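Local coordinates for EmGH1 (Erythrobacter marinus, PDB 5Z87), which hydrolyses beta-glucosides as a glycoside hydrolase family 3 beta-glucosidase, at the interface of chains A and B. Sequence-based numbering; all coordinates share one arbitrary frame. Chains: chain A/B, EmGH1.

Contacts 1 to 3 are patches of one two-fold symmetric interface between two copies of EmGH1, so each recurs with the chains exchanged. The C-alpha centres of contacts 1 and 2 lie about 27 Å apart, those of contacts 2 and 3 about 17 Å and those of contacts 1 and 3 about 37 Å. The segment around residue 649 serves twice: B:Phe648 to B:Asn650 enter chain A in contact 1, while A:Gly646 to A:Tyr651 receive B:Arg245 in contact 2. The 242-248 stretch is likewise shared. Contact 3 adds the fibronectin type III-like region; the structure alone does not show that this dimer forms in solution.

Contact 1: the interface of chains A and B. Residues chain A 246-247, 542-545, 547-548, 550-551; chain B 648-650.
B:Arg649 reaches A:Tyr543, and B:Phe648 packs on A:Phe247 and A:Phe544, in a patch of the two-fold A-B interface of the deposited assembly, possibly a biological dimer. Among the polar contacts, NH2 of the B:Arg649 guanidinium gives a hydrogen bond to A:Tyr543 O (2.7 Å), in that carbonyl's plane. The arginine chain bends at chi2 (-69°) and again at chi3, folding NE over the B:Phe648 ring; NE and NH1 both bond B:Phe648 O, which fixes the guanidinium's rotation. The amide ND2 of B:Asn650 meets A:Asp547 OD1 (2.9 Å) on the syn side but 26° out of the carboxylate plane.

Waters extend the polar seam. Water 2, over the guanidinium face, links B:Asn650 N with A:Asp547 OD1 and A:Ser548 O; water 1 joins B:Arg649 N to A:Asn246 O, and water 3 joins B:Asn650 O to A:Asp551.

Apolar packing adds to this. The B:Phe648 ring stands edge-on against a face of A:Phe247 (planes 86° apart), its tip CZ reaches A:Phe544 CD1 at 3.6 Å, and A:Ala542 CB touches B:Arg649 CD (3.9 Å).

All these residues are in loops: A:246-247 in the N-terminal family 3 region, 542-551 in the C-terminal one beside A:Glu541 of the ligand pocket, and B:648-650 also in the C-terminal region.

Contact 2: the interface of chains A and B. Residues chain A 635-637, 642, 646-647, 649, 651; chain B 242, 245, 248.
B:Arg245 reaches chain A with CG anti to its carbonyl carbon (chi1 -53°) and an extended chi2, then bends at chi3 (-77°), which turns the guanidinium into a ring of chain A carbonyls. On the other side A:Tyr651, its CG likewise anti to the carbonyl carbon, brings its hydroxyl up beside the arginine. The site is a patch of the two-fold A-B interface of the deposited assembly, which may be a biological dimer.

The guanidinium is gripped around its rim. NE gives a hydrogen bond to A:Gly646 O at 2.7 Å, in the plane of both groups, and NH2 adds a weak one to the same oxygen. End-on, NH1 and NH2 both close on A:Pro637 O, the NH2 distance being 3.0 Å. NH1 also donates to the phenol oxygen A:Tyr651 OH (3.1 Å), tilted from the guanidinium plane, and makes a weak bond to A:Gln635 O. Neutral oxygens thus surround what is probably a cation, and their partial charges would help to offset it.

Carbon contacts fill in around this grip. A:Arg647 CG lies 3.4 Å above one guanidinium face, toward its rim. The tyrosine ring is turned 83° from the guanidinium, and its CZ touches B:Arg245 CG at 3.7 Å. Farther out, B:Ile242 CD1 meets A:Pro637 CG (3.7 Å).

B:Ile242 opens 3-10 helix 242-244, with B:Arg245 just after it; in chain A, 3-10 helix 633-635 leads into the loop that carries the remaining acceptors.

Contact 3: the interface of chains A and B. Residues chain A 644, 715-719; chain B 283, 286, 324-326.
This is a homodimer-type interface built largely from backbone, in which A:Ala716 pairs with B:Gly325 and A:Ala719 with B:Gly286. In this family 3 glycoside hydrolase, a loop of the fibronectin type III-like domain of one copy meets the N-terminal domain of the other. If the dimer is biological, the contact would link the fibronectin type III-like domain of each subunit to its neighbour.

Two backbone hydrogen bonds span it: A:Ala716 N to B:Gly325 O (3.1 Å) and A:Ala719 N to B:Gly286 O (3.0 Å). The second is nearly straight, 170° at the hydrogen, and uses a carbonyl lone pair. On chain B, B:Gly286 N meets the carboxylate oxygen B:Glu283 OE1 (2.9 Å) from above its plane, 62° out of it, which probably steadies the glycine.

B:Val326 wedges its two methyls against the chain A backbone. With CG1 anti to its backbone N (chi1 162°), CG1 points to A:Ser717 O at 3.7 Å, while CG2 lies 3.9 Å from A:Ala719 CA. Beside it, A:Ile715 lays CD1 against B:Gly325 CA (4.0 Å) and CG2 near the carbonyls of B:Gly325 and B:Val326. An alanine here removes CG1, CG2 and CD1, and would probably leave a gap beside B:Gly325 and the B:Val326 carbonyl. A:Ile715 also belongs to the magnesium site.

Contact 1: the interface of chains A and B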
loop_
_atom_site.group_PDB
_atom_site.type_symbol
_atom_site.label_atom_id
_atom_site.label_comp_id
_atom_site.label_asym_id
_atom_site.label_seq_id
_atom_site.Cartn_x
_atom_site.Cartn_y
_atom_site.Cartn_z
ATOM N N ASN A 246 -11.324 -6.028 1.090
ATOM C CA ASN A 246 -11.431 -7.456 1.345
ATOM C C ASN A 246 -11.247 -8.227 0.046
ATOM O O ASN A 246 -11.782 -7.846 -0.995
ATOM C CB ASN A 246 -12.792 -7.763 1.971
ATOM C CG ASN A 246 -12.800 -9.062 2.763
ATOM O OD1 ASN A 246 -11.841 -9.386 3.460
ATOM N ND2 ASN A 246 -13.894 -9.811 2.654
ATOM N N PHE A 247 -10.456 -9.300 0.105
ATOM C CA PHE A 247 -10.096 -10.211 -0.982
ATOM C C PHE A 247 -8.910 -9.708 -1.824
ATOM O O PHE A 247 -8.393 -10.478 -2.627
ATOM C CB PHE A 247 -11.252 -10.519 -1.957
ATOM C CG PHE A 247 -12.318 -11.419 -1.399
ATOM C CD1 PHE A 247 -13.405 -10.886 -0.699
ATOM C CD2 PHE A 247 -12.270 -12.795 -1.624
ATOM C CE1 PHE A 247 -14.407 -11.707 -0.198
ATOM C CE2 PHE A 247 -13.259 -13.633 -1.130
ATOM C CZ PHE A 247 -14.332 -13.091 -0.409
ATOM N N ALA A 542 -16.743 -7.759 4.009
ATOM C CA ALA A 542 -17.352 -7.637 2.683
ATOM C C ALA A 542 -17.461 -9.027 2.069
ATOM O O ALA A 542 -16.451 -9.597 1.642
ATOM C CB ALA A 542 -16.526 -6.713 1.786
ATOM N N TYR A 543 -18.677 -9.573 2.014
ATOM C CA TYR A 543 -18.821 -10.943 1.551
ATOM C C TYR A 543 -18.617 -11.042 0.040
ATOM O O TYR A 543 -18.616 -10.048 -0.701
ATOM C CB TYR A 543 -20.182 -11.513 1.949
ATOM C CG TYR A 543 -20.527 -11.285 3.409
ATOM C CD1 TYR A 543 -21.418 -10.286 3.783
ATOM C CD2 TYR A 543 -19.952 -12.059 4.415
ATOM C CE1 TYR A 543 -21.732 -10.061 5.118
ATOM C CE2 TYR A 543 -20.265 -11.847 5.756
ATOM C CZ TYR A 543 -21.155 -10.841 6.099
ATOM O OH TYR A 543 -21.477 -10.605 7.417
ATOM N N PHE A 544 -18.439 -12.287 -0.404
ATOM C CA PHE A 544 -18.181 -12.584 -1.807
ATOM C C PHE A 544 -19.368 -12.207 -2.698
ATOM O O PHE A 544 -19.187 -11.640 -3.788
ATOM C CB PHE A 544 -17.839 -14.082 -1.935
ATOM C CG PHE A 544 -17.543 -14.535 -3.341
ATOM C CD1 PHE A 544 -16.256 -14.452 -3.851
ATOM C CD2 PHE A 544 -18.549 -15.055 -4.147
ATOM C CE1 PHE A 544 -15.974 -14.861 -5.148
ATOM C CE2 PHE A 544 -18.277 -15.468 -5.441
ATOM C CZ PHE A 544 -16.982 -15.370 -5.945
ATOM N N ALA A 545 -20.588 -12.514 -2.255
ATOM C CA ALA A 545 -21.754 -12.395 -3.125
ATOM C C ALA A 545 -22.133 -10.939 -3.359
ATOM O O ALA A 545 -21.892 -10.069 -2.520
ATOM C CB ALA A 545 -22.958 -13.138 -2.537
ATOM N N ASP A 547 -22.711 -7.170 -4.161
ATOM C CA ASP A 547 -21.858 -5.999 -3.972
ATOM C C ASP A 547 -21.747 -5.688 -2.483
ATOM O O ASP A 547 -21.946 -4.546 -2.062
ATOM C CB ASP A 547 -22.420 -4.799 -4.748
ATOM C CG ASP A 547 -21.472 -3.598 -4.764
ATOM O OD1 ASP A 547 -20.237 -3.779 -4.686
ATOM O OD2 ASP A 547 -21.976 -2.463 -4.851
ATOM N N SER A 548 -21.459 -6.712 -1.684
ATOM C CA SER A 548 -21.335 -6.553 -0.242
ATOM C C SER A 548 -20.148 -5.646 0.089
ATOM O O SER A 548 -19.067 -5.785 -0.484
ATOM C CB SER A 548 -21.172 -7.939 0.397
ATOM O OG SER A 548 -20.893 -7.856 1.787
ATOM N N GLY A 550 -17.872 -3.266 3.180
ATOM C CA GLY A 550 -17.506 -3.218 4.580
ATOM C C GLY A 550 -16.231 -2.461 4.867
ATOM O O GLY A 550 -15.939 -2.141 6.019
ATOM N N ASP A 551 -15.459 -2.178 3.828
ATOM C CA ASP A 551 -14.222 -1.427 3.953
ATOM C C ASP A 551 -14.510 0.053 3.699
ATOM O O ASP A 551 -15.434 0.393 2.961
ATOM C CB ASP A 551 -13.184 -1.986 2.964
ATOM C CG ASP A 551 -13.152 -3.549 2.949
ATOM O OD1 ASP A 551 -13.007 -4.166 4.029
ATOM O OD2 ASP A 551 -13.275 -4.164 1.865
ATOM N N PHE B 648 -12.132 -6.021 -6.295
ATOM C CA PHE B 648 -13.304 -6.897 -6.281
ATOM C C PHE B 648 -14.408 -6.341 -5.382
ATOM O O PHE B 648 -15.581 -6.355 -5.759
ATOM C CB PHE B 648 -12.872 -8.293 -5.831
ATOM C CG PHE B 648 -14.000 -9.262 -5.634
ATOM C CD1 PHE B 648 -14.912 -9.511 -6.651
ATOM C CD2 PHE B 648 -14.114 -9.967 -4.438
ATOM C CE1 PHE B 648 -15.953 -10.435 -6.463
ATOM C CE2 PHE B 648 -15.135 -10.904 -4.244
ATOM C CZ PHE B 648 -16.064 -11.133 -5.266
ATOM N N ARG B 649 -14.047 -5.844 -4.195
ATOM C CA ARG B 649 -14.984 -5.250 -3.249
ATOM C C ARG B 649 -14.842 -3.727 -3.223
ATOM O O ARG B 649 -13.740 -3.186 -3.379
ATOM C CB ARG B 649 -14.765 -5.825 -1.847
ATOM C CG ARG B 649 -14.882 -7.375 -1.765
ATOM C CD ARG B 649 -16.324 -7.883 -1.972
ATOM N NE ARG B 649 -16.780 -7.744 -3.356
ATOM C CZ ARG B 649 -18.001 -8.055 -3.772
ATOM N NH1 ARG B 649 -18.324 -7.881 -5.045
ATOM N NH2 ARG B 649 -18.899 -8.548 -2.911
ATOM N N ASN B 650 -15.964 -3.046 -3.022
ATOM C CA ASN B 650 -16.057 -1.592 -3.056
ATOM C C ASN B 650 -16.186 -1.022 -1.641
ATOM O O ASN B 650 -16.464 -1.742 -0.675
ATOM C CB ASN B 650 -17.244 -1.168 -3.927
ATOM C CG ASN B 650 -17.094 -1.606 -5.378
ATOM O OD1 ASN B 650 -16.092 -1.313 -6.008
ATOM N ND2 ASN B 650 -18.103 -2.289 -5.916
HETATM O O HOH W 1 -11.356 -6.458 -3.377
HETATM O O HOH W 2 -18.186 -4.779 -2.989
HETATM O O HOH W 3 -15.706 -3.463 1.228
#

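Contact 2: the interface of chains A and B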
loop_
_atom_site.group_PDB
_atom_site.type_symbol
_atom_site.label_atom_id
_atom_site.label_comp_id
_atom_site.label_asym_id
_atom_site.label_seq_id
_atom_site.Cartn_x
_atom_site.Cartn_y
_atom_site.Cartn_z
ATOM N N GLN A 635 -2.295 9.072 5.020
ATOM C CA GLN A 635 -0.978 8.805 5.582
ATOM C C GLN A 635 -0.715 7.314 5.804
ATOM O O GLN A 635 0.305 6.962 6.407
ATOM C CB GLN A 635 -0.817 9.582 6.899
ATOM C CG GLN A 635 -1.306 11.030 6.796
ATOM C CD GLN A 635 -0.824 11.915 7.918
ATOM O OE1 GLN A 635 -0.430 11.439 8.979
ATOM N NE2 GLN A 635 -0.819 13.215 7.679
ATOM N N LEU A 636 -1.606 6.432 5.341
ATOM C CA LEU A 636 -1.376 5.002 5.514
ATOM C C LEU A 636 -0.235 4.534 4.602
ATOM O O LEU A 636 -0.108 5.000 3.464
ATOM C CB LEU A 636 -2.651 4.220 5.213
ATOM C CG LEU A 636 -3.806 4.412 6.195
ATOM C CD1 LEU A 636 -5.027 3.636 5.748
ATOM C CD2 LEU A 636 -3.399 3.979 7.589
ATOM N N PRO A 637 0.609 3.604 5.062
ATOM C CA PRO A 637 0.538 2.944 6.372
ATOM C C PRO A 637 1.201 3.736 7.464
ATOM O O PRO A 637 2.139 4.493 7.165
ATOM C CB PRO A 637 1.290 1.622 6.147
ATOM C CG PRO A 637 2.229 1.908 5.077
ATOM C CD PRO A 637 1.600 2.965 4.180
ATOM N N GLN A 642 8.132 0.914 11.522
ATOM C CA GLN A 642 8.601 1.284 10.196
ATOM C C GLN A 642 10.072 0.919 10.041
ATOM O O GLN A 642 10.829 0.877 11.011
ATOM C CB GLN A 642 8.417 2.787 9.956
ATOM C CG GLN A 642 6.967 3.272 9.990
ATOM C CD GLN A 642 6.185 2.804 8.784
ATOM O OE1 GLN A 642 6.656 2.905 7.654
ATOM N NE2 GLN A 642 4.992 2.257 9.017
ATOM N N GLY A 646 10.695 4.201 6.309
ATOM C CA GLY A 646 9.260 4.057 6.128
ATOM C C GLY A 646 8.522 5.369 6.303
ATOM O O GLY A 646 7.642 5.713 5.515
ATOM N N ARG A 647 8.874 6.116 7.337
ATOM C CA ARG A 647 8.324 7.446 7.548
ATOM C C ARG A 647 9.453 8.462 7.628
ATOM O O ARG A 647 9.411 9.407 8.403
ATOM C CB ARG A 647 7.425 7.477 8.788
ATOM C CG ARG A 647 6.069 6.768 8.544
ATOM C CD ARG A 647 5.211 6.673 9.799
ATOM N NE ARG A 647 4.815 7.991 10.293
ATOM C CZ ARG A 647 5.369 8.576 11.346
ATOM N NH1 ARG A 647 6.346 7.957 12.013
ATOM N NH2 ARG A 647 4.947 9.769 11.747
ATOM N N ARG A 649 10.352 10.729 5.387
ATOM C CA ARG A 649 9.837 12.015 4.936
ATOM C C ARG A 649 8.366 12.167 5.306
ATOM O O ARG A 649 7.612 11.190 5.351
ATOM C CB ARG A 649 9.998 12.184 3.416
ATOM C CG ARG A 649 11.446 12.029 2.894
ATOM C CD ARG A 649 12.319 13.200 3.263
ATOM N NE ARG A 649 12.624 13.251 4.683
ATOM C CZ ARG A 649 13.395 14.164 5.249
ATOM N NH1 ARG A 649 13.595 14.143 6.560
ATOM N NH2 ARG A 649 13.948 15.111 4.509
ATOM N N TYR A 651 4.528 14.580 5.108
ATOM C CA TYR A 651 3.595 15.068 4.100
ATOM C C TYR A 651 3.579 16.591 4.091
ATOM O O TYR A 651 3.644 17.234 5.142
ATOM C CB TYR A 651 2.189 14.518 4.361
ATOM C CG TYR A 651 2.091 13.022 4.144
ATOM C CD1 TYR A 651 2.047 12.492 2.863
ATOM C CD2 TYR A 651 2.065 12.142 5.223
ATOM C CE1 TYR A 651 1.958 11.130 2.653
ATOM C CE2 TYR A 651 1.980 10.783 5.033
ATOM C CZ TYR A 651 1.934 10.273 3.745
ATOM O OH TYR A 651 1.859 8.909 3.551
ATOM N N ILE B 242 5.819 2.961 -0.038
ATOM C CA ILE B 242 4.578 2.984 0.724
ATOM C C ILE B 242 4.244 4.405 1.173
ATOM O O ILE B 242 5.126 5.258 1.369
ATOM C CB ILE B 242 4.669 2.050 1.939
ATOM C CG1 ILE B 242 5.858 2.436 2.824
ATOM C CG2 ILE B 242 4.790 0.612 1.493
ATOM C CD1 ILE B 242 5.826 1.747 4.210
ATOM N N ARG B 245 5.462 8.111 0.217
ATOM C CA ARG B 245 6.489 8.902 0.876
ATOM C C ARG B 245 7.834 8.642 0.211
ATOM O O ARG B 245 8.282 7.491 0.127
ATOM C CB ARG B 245 6.540 8.571 2.366
ATOM C CG ARG B 245 5.174 8.698 3.030
ATOM C CD ARG B 245 5.255 8.543 4.525
ATOM N NE ARG B 245 5.397 7.149 4.929
ATOM C CZ ARG B 245 4.393 6.373 5.334
ATOM N NH1 ARG B 245 3.164 6.853 5.397
ATOM N NH2 ARG B 245 4.631 5.123 5.703
ATOM N N ALA B 248 10.574 5.764 0.933
ATOM C CA ALA B 248 9.984 4.687 1.719
ATOM C C ALA B 248 10.077 3.344 0.994
ATOM O O ALA B 248 10.095 3.294 -0.234
ATOM C CB ALA B 248 8.523 4.997 2.039
#

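Contact 3: the interface of chains A and B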
loop_
_atom_site.group_PDB
_atom_site.type_symbol
_atom_site.label_atom_id
_atom_site.label_comp_id
_atom_site.label_asym_id
_atom_site.label_seq_id
_atom_site.Cartn_x
_atom_site.Cartn_y
_atom_site.Cartn_z
ATOM N N PRO A 644 13.771 2.244 8.694
ATOM C CA PRO A 644 14.294 3.618 8.845
ATOM C C PRO A 644 13.800 4.578 7.786
ATOM O O PRO A 644 13.754 5.788 8.038
ATOM C CB PRO A 644 15.808 3.438 8.743
ATOM C CG PRO A 644 16.047 2.009 9.160
ATOM C CD PRO A 644 14.848 1.235 8.693
ATOM N N ILE A 715 22.339 -2.244 13.100
ATOM C CA ILE A 715 22.872 -2.648 11.801
ATOM C C ILE A 715 22.471 -4.094 11.571
ATOM O O ILE A 715 22.581 -4.925 12.476
ATOM C CB ILE A 715 24.408 -2.503 11.736
ATOM C CG1 ILE A 715 24.847 -1.077 12.090
ATOM C CG2 ILE A 715 24.921 -2.928 10.370
ATOM C CD1 ILE A 715 24.496 -0.034 11.025
ATOM N N ALA A 716 22.021 -4.404 10.362
ATOM C CA ALA A 716 21.558 -5.753 10.095
ATOM C C ALA A 716 21.740 -6.057 8.613
ATOM O O ALA A 716 21.776 -5.148 7.777
ATOM C CB ALA A 716 20.102 -5.916 10.533
ATOM N N SER A 717 21.854 -7.353 8.297
ATOM C CA SER A 717 22.111 -7.756 6.914
ATOM C C SER A 717 20.955 -7.372 5.996
ATOM O O SER A 717 21.161 -7.164 4.790
ATOM C CB SER A 717 22.393 -9.264 6.841
ATOM O OG SER A 717 21.391 -10.028 7.512
ATOM N N ARG A 718 19.743 -7.282 6.547
ATOM C CA ARG A 718 18.597 -6.627 5.930
ATOM C C ARG A 718 18.065 -5.545 6.861
ATOM O O ARG A 718 18.078 -5.703 8.087
ATOM C CB ARG A 718 17.498 -7.629 5.613
ATOM C CG ARG A 718 17.933 -8.580 4.538
ATOM C CD ARG A 718 16.798 -9.176 3.811
ATOM N NE ARG A 718 17.282 -10.093 2.795
ATOM C CZ ARG A 718 16.605 -10.436 1.707
ATOM N NH1 ARG A 718 15.393 -9.918 1.464
ATOM N NH2 ARG A 718 17.150 -11.304 0.863
ATOM N N ALA A 719 17.608 -4.439 6.276
ATOM C CA ALA A 719 17.139 -3.310 7.069
ATOM C C ALA A 719 15.972 -3.719 7.963
ATOM O O ALA A 719 15.018 -4.348 7.506
ATOM C CB ALA A 719 16.724 -2.176 6.146
ATOM N N GLU B 283 14.490 0.531 -0.532
ATOM C CA GLU B 283 14.715 -0.872 -0.237
ATOM C C GLU B 283 13.506 -1.688 -0.670
ATOM O O GLU B 283 12.392 -1.175 -0.792
ATOM C CB GLU B 283 14.967 -1.103 1.267
ATOM C CG GLU B 283 13.791 -0.685 2.141
ATOM C CD GLU B 283 13.554 -1.603 3.331
ATOM O OE1 GLU B 283 12.750 -2.563 3.204
ATOM O OE2 GLU B 283 14.153 -1.346 4.403
ATOM N N GLY B 286 13.932 -5.157 2.798
ATOM C CA GLY B 286 15.158 -4.949 3.536
ATOM C C GLY B 286 16.420 -4.857 2.703
ATOM O O GLY B 286 17.490 -4.603 3.269
ATOM N N HIS B 324 19.875 3.276 5.616
ATOM C CA HIS B 324 19.274 1.955 5.695
ATOM C C HIS B 324 19.800 1.114 6.863
ATOM O O HIS B 324 19.104 0.196 7.304
ATOM C CB HIS B 324 19.500 1.207 4.388
ATOM C CG HIS B 324 18.669 1.712 3.253
ATOM N ND1 HIS B 324 17.299 1.558 3.207
ATOM C CD2 HIS B 324 19.017 2.354 2.109
ATOM C CE1 HIS B 324 16.839 2.078 2.085
ATOM N NE2 HIS B 324 17.864 2.562 1.397
ATOM N N GLY B 325 21.001 1.389 7.363
ATOM C CA GLY B 325 21.542 0.604 8.469
ATOM C C GLY B 325 21.854 -0.828 8.088
ATOM O O GLY B 325 21.640 -1.742 8.891
ATOM N N VAL B 326 22.333 -1.047 6.866
ATOM C CA VAL B 326 22.659 -2.374 6.372
ATOM C C VAL B 326 24.163 -2.583 6.290
ATOM O O VAL B 326 24.659 -3.658 6.630
ATOM C CB VAL B 326 21.988 -2.622 5.007
ATOM C CG1 VAL B 326 22.658 -3.792 4.259
ATOM C CG2 VAL B 326 20.507 -2.861 5.215
#